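PDB 2FJK: fructose-bisphosphate aldolase, which belongs to the class II fructose-bisphosphate aldolases, a family of TIM-barrel proteins, and is modelled with bound 1,3-dihydroxyacetonephosphate. Local coordinates for residues A[213-216]-A[217-221]; A[265-268]-A[269-273]. One frame throughout, in Å; residues are numbered along the deposited sequence.

Contact 1 (213-221) comes first along the chain and covers the start of helix 215-223. Contact 2 (265-273) follows and covers the end of helix 254-270. Their centres lie about 18 Å apart, on the same side of the chain's centre, and contact 2 is the farther out. The two helices touch directly. R220 NH1 of contact 1 forms a salt bridge of 2.5 Å with E266 OE1 of contact 2, and F221 CE1 packs on R265 CD at 3.5 Å. Contact 1 begins near the bound 1,3-dihydroxyacetonephosphate, while contact 2 ends among residues that meet a second subunit. F221 of contact 1 also reaches that interface, packing on P272 of the second subunit.

Contact 1. Residues A[213-216]-A[217-221]; sequences VPQE and LVERF
The backbone N of E219 donates to Q215 O at 2.8 Å, in a nearly straight bond (170°). It belongs to the first turns of a helix, along with V218 N to P214 O and R220 N to E216 O. P214 holds the N-cap position, and its carbonyl oxygen accepts from V218 N. The proline ring also meets L217. P214 CG presses on L217 CB at 3.5 Å, tighter than usual for two carbons, and L217 CD2 also reaches P214 CG, at 3.8 Å. The side chains of Q215 and E219 also meet, crossing at an angle. Q215 CG is anti to the backbone N (chi1 -174°), and the chain then bends at chi2. This brings NE2 to E219 OE2 at 3.2 Å, a weak bond, with amide and carboxylate planes 49° apart. V213 CG1 touches V218 CG2 at 4.1 Å on the buried side. The side chain of V213 is about 6 Å from the bound 1,3-dihydroxyacetonephosphate, and its backbone N bonds to D255 OD1. Helix 215-223 lies against helix 254-270, where P214 rests on D255 and F221 on L258. I228 and A231 of a following loop cover V218.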
loop_
_atom_site.group_PDB
_atom_site.type_symbol
_atom_site.label_atom_id
_atom_site.label_comp_id
_atom_site.label_asym_id
_atom_site.label_seq_id
_atom_site.Cartn_x
_atom_site.Cartn_y
_atom_site.Cartn_z
ATOM N N VAL A 213 28.050 23.180 -1.723
ATOM C CA VAL A 213 27.674 24.584 -1.786
ATOM C C VAL A 213 28.475 25.286 -2.891
ATOM O O VAL A 213 29.167 26.276 -2.639
ATOM C CB VAL A 213 27.947 25.268 -0.432
ATOM C CG1 VAL A 213 27.099 26.523 -0.305
ATOM C CG2 VAL A 213 27.663 24.285 0.716
ATOM N N PRO A 214 28.383 24.774 -4.135
ATOM C CA PRO A 214 29.088 25.318 -5.303
ATOM C C PRO A 214 28.902 26.813 -5.506
ATOM O O PRO A 214 27.793 27.336 -5.391
ATOM C CB PRO A 214 28.535 24.491 -6.465
ATOM C CG PRO A 214 27.163 24.093 -5.978
ATOM C CD PRO A 214 27.435 23.723 -4.546
ATOM N N GLN A 215 30.006 27.488 -5.821
ATOM C CA GLN A 215 30.011 28.930 -6.022
ATOM C C GLN A 215 29.000 29.370 -7.071
ATOM O O GLN A 215 28.226 30.301 -6.843
ATOM C CB GLN A 215 31.420 29.393 -6.413
ATOM C CG GLN A 215 31.591 30.906 -6.506
ATOM C CD GLN A 215 31.110 31.640 -5.260
ATOM O OE1 GLN A 215 31.426 31.257 -4.132
ATOM N NE2 GLN A 215 30.350 32.710 -5.463
ATOM N N GLU A 216 29.007 28.702 -8.220
ATOM C CA GLU A 216 28.075 29.041 -9.284
ATOM C C GLU A 216 26.642 29.021 -8.758
ATOM O O GLU A 216 25.839 29.887 -9.099
ATOM C CB GLU A 216 28.228 28.071 -10.470
ATOM C CG GLU A 216 28.846 26.716 -10.123
ATOM C CD GLU A 216 30.340 26.800 -9.812
ATOM O OE1 GLU A 216 31.102 27.299 -10.673
ATOM O OE2 GLU A 216 30.752 26.360 -8.712
ATOM N N LEU A 217 26.331 28.036 -7.919
ATOM C CA LEU A 217 24.996 27.919 -7.337
ATOM C C LEU A 217 24.747 29.125 -6.438
ATOM O O LEU A 217 23.703 29.775 -6.520
ATOM C CB LEU A 217 24.876 26.616 -6.532
ATOM C CG LEU A 217 23.613 26.409 -5.680
ATOM C CD1 LEU A 217 22.361 26.772 -6.467
ATOM C CD2 LEU A 217 23.557 24.966 -5.209
ATOM N N VAL A 218 25.718 29.425 -5.583
ATOM C CA VAL A 218 25.605 30.573 -4.690
ATOM C C VAL A 218 25.271 31.811 -5.526
ATOM O O VAL A 218 24.315 32.526 -5.233
ATOM C CB VAL A 218 26.929 30.821 -3.933
ATOM C CG1 VAL A 218 26.828 32.089 -3.091
ATOM C CG2 VAL A 218 27.260 29.622 -3.059
ATOM N N GLU A 219 26.053 32.037 -6.584
ATOM C CA GLU A 219 25.870 33.191 -7.465
ATOM C C GLU A 219 24.550 33.166 -8.232
ATOM O O GLU A 219 23.963 34.213 -8.514
ATOM C CB GLU A 219 27.055 33.295 -8.437
ATOM C CG GLU A 219 28.398 33.469 -7.718
ATOM C CD GLU A 219 29.573 33.728 -8.656
ATOM O OE1 GLU A 219 29.504 34.698 -9.440
ATOM O OE2 GLU A 219 30.570 32.971 -8.598
ATOM N N ARG A 220 24.083 31.970 -8.566
ATOM C CA ARG A 220 22.822 31.821 -9.283
ATOM C C ARG A 220 21.701 32.235 -8.330
ATOM O O ARG A 220 20.735 32.887 -8.722
ATOM C CB ARG A 220 22.640 30.365 -9.701
ATOM C CG ARG A 220 21.470 30.100 -10.622
ATOM C CD ARG A 220 21.403 28.611 -10.931
ATOM N NE ARG A 220 20.638 28.315 -12.138
ATOM C CZ ARG A 220 19.332 28.505 -12.266
ATOM N NH1 ARG A 220 18.634 28.994 -11.252
ATOM N NH2 ARG A 220 18.725 28.203 -13.406
ATOM N N PHE A 221 21.852 31.849 -7.069
ATOM C CA PHE A 221 20.875 32.161 -6.034
ATOM C C PHE A 221 20.826 33.671 -5.815
ATOM O O PHE A 221 19.747 34.268 -5.772
ATOM C CB PHE A 221 21.264 31.444 -4.734
ATOM C CG PHE A 221 20.349 31.733 -3.581
ATOM C CD1 PHE A 221 18.997 31.413 -3.649
ATOM C CD2 PHE A 221 20.840 32.326 -2.420
ATOM C CE1 PHE A 221 18.148 31.679 -2.579
ATOM C CE2 PHE A 221 19.998 32.596 -1.346
ATOM C CZ PHE A 221 18.648 32.271 -1.427
#

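Contact 2. Residues A[265-268]-A[269-273]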
loop_
_atom_site.group_PDB
_atom_site.type_symbol
_atom_site.label_atom_id
_atom_site.label_comp_id
_atom_site.label_asym_id
_atom_site.label_seq_id
_atom_site.Cartn_x
_atom_site.Cartn_y
_atom_site.Cartn_z
ATOM N N ARG A 265 12.967 31.072 -7.185
ATOM C CA ARG A 265 13.164 32.517 -7.205
ATOM C C ARG A 265 13.294 33.067 -8.618
ATOM O O ARG A 265 12.615 34.029 -8.973
ATOM C CB ARG A 265 14.417 32.920 -6.402
ATOM C CG ARG A 265 14.396 32.507 -4.937
ATOM C CD ARG A 265 15.427 33.270 -4.129
ATOM N NE ARG A 265 14.859 34.505 -3.604
ATOM C CZ ARG A 265 14.549 34.701 -2.326
ATOM N NH1 ARG A 265 14.763 33.744 -1.420
ATOM N NH2 ARG A 265 14.004 35.847 -1.956
ATOM N N GLU A 266 14.160 32.466 -9.428
ATOM C CA GLU A 266 14.334 32.976 -10.778
ATOM C C GLU A 266 13.114 32.800 -11.684
ATOM O O GLU A 266 12.828 33.681 -12.491
ATOM C CB GLU A 266 15.597 32.387 -11.439
ATOM C CG GLU A 266 15.563 30.928 -11.829
ATOM C CD GLU A 266 16.685 30.566 -12.817
ATOM O OE1 GLU A 266 17.856 30.936 -12.569
ATOM O OE2 GLU A 266 16.394 29.907 -13.839
ATOM N N THR A 267 12.394 31.683 -11.556
ATOM C CA THR A 267 11.207 31.461 -12.386
ATOM C C THR A 267 10.141 32.492 -12.035
ATOM O O THR A 267 9.533 33.095 -12.920
ATOM C CB THR A 267 10.598 30.054 -12.173
ATOM O OG1 THR A 267 11.567 29.046 -12.490
ATOM C CG2 THR A 267 9.394 29.862 -13.070
ATOM N N LEU A 268 9.921 32.698 -10.735
ATOM C CA LEU A 268 8.926 33.661 -10.276
ATOM C C LEU A 268 9.396 35.089 -10.532
ATOM O O LEU A 268 8.583 35.988 -10.755
ATOM C CB LEU A 268 8.635 33.456 -8.785
ATOM C CG LEU A 268 7.821 32.208 -8.412
ATOM C CD1 LEU A 268 7.786 32.082 -6.897
ATOM C CD2 LEU A 268 6.393 32.300 -8.971
ATOM N N GLY A 269 10.712 35.297 -10.499
ATOM C CA GLY A 269 11.252 36.622 -10.765
ATOM C C GLY A 269 11.121 36.967 -12.243
ATOM O O GLY A 269 10.791 38.090 -12.606
ATOM N N LYS A 270 11.365 35.986 -13.100
ATOM C CA LYS A 270 11.271 36.178 -14.549
ATOM C C LYS A 270 9.843 36.224 -15.095
ATOM O O LYS A 270 9.598 36.798 -16.155
ATOM C CB LYS A 270 11.978 35.044 -15.281
ATOM C CG LYS A 270 13.474 34.948 -15.095
ATOM C CD LYS A 270 13.957 33.710 -15.845
ATOM C CE LYS A 270 15.461 33.666 -16.014
ATOM N NZ LYS A 270 15.843 32.499 -16.865
ATOM N N ASN A 271 8.909 35.592 -14.393
ATOM C CA ASN A 271 7.534 35.538 -14.865
ATOM C C ASN A 271 6.543 35.885 -13.776
ATOM O O ASN A 271 5.892 35.012 -13.211
ATOM C CB ASN A 271 7.238 34.141 -15.395
ATOM C CG ASN A 271 8.281 33.669 -16.381
ATOM O OD1 ASN A 271 8.160 33.894 -17.585
ATOM N ND2 ASN A 271 9.326 33.026 -15.873
ATOM N N PRO A 272 6.411 37.177 -13.476
ATOM C CA PRO A 272 5.490 37.649 -12.445
ATOM C C PRO A 272 4.036 37.228 -12.679
ATOM O O PRO A 272 3.258 37.156 -11.737
ATOM C CB PRO A 272 5.664 39.167 -12.494
ATOM C CG PRO A 272 7.072 39.350 -12.969
ATOM C CD PRO A 272 7.194 38.291 -14.044
ATOM N N LYS A 273 3.665 36.951 -13.924
ATOM C CA LYS A 273 2.284 36.559 -14.212
ATOM C C LYS A 273 2.007 35.094 -13.891
ATOM O O LYS A 273 0.868 34.642 -13.944
ATOM C CB LYS A 273 1.955 36.808 -15.686
ATOM C CG LYS A 273 2.091 38.259 -16.136
ATOM C CD LYS A 273 1.754 38.396 -17.616
ATOM C CE LYS A 273 2.017 39.810 -18.123
ATOM N NZ LYS A 273 1.335 40.845 -17.284
#
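T267 O is gripped twice by N271, the first residue past the helix to leave helical angles. The side-chain ND2 reaches it at 3.0 Å in a fairly straight bond (164°). It arrives in the carbonyl plane, on a lone pair, and the oxygen lies close to the amide plane of N271. The backbone N of N271 donates to the same oxygen, also at 3.0 Å, but more bent and from outside the carbonyl plane. N271 CG is anti to its own carbonyl carbon (chi1 -51°), which turns the amide back over the last turn. The ND2 bond probably holds the amide in this rotation, and the two bonds together close the helix end. One and two residues earlier, K270 N bonds to E266 O (2.8 Å) and G269 N to R265 O (2.7 Å). The K270 side chain runs past the same E266 carbonyl, with CG 3.0 Å from E266 O. Its extended chain then lies beside that of E266, both pointing the same way. K270 NZ stays 4.0 Å from E266 OE2, beyond a salt bridge, though the opposite charges probably still attract. E266 OE1 instead forms a salt bridge with R220 NH1. Further out, T267 OG1 bonds to L263 O one turn back, which holds the hydroxyl against its own helix. The turn is the last of helix 254-270. T267 and L268 pack on Y280 of helix 277-299, and T267 also on P283. A second subunit covers other parts: L268 packs on its R265, P272 on its E227, and K273 NZ forms a salt bridge with that E227. The chain thus leaves helix 254-270 beside helix 277-299 and at a subunit interface.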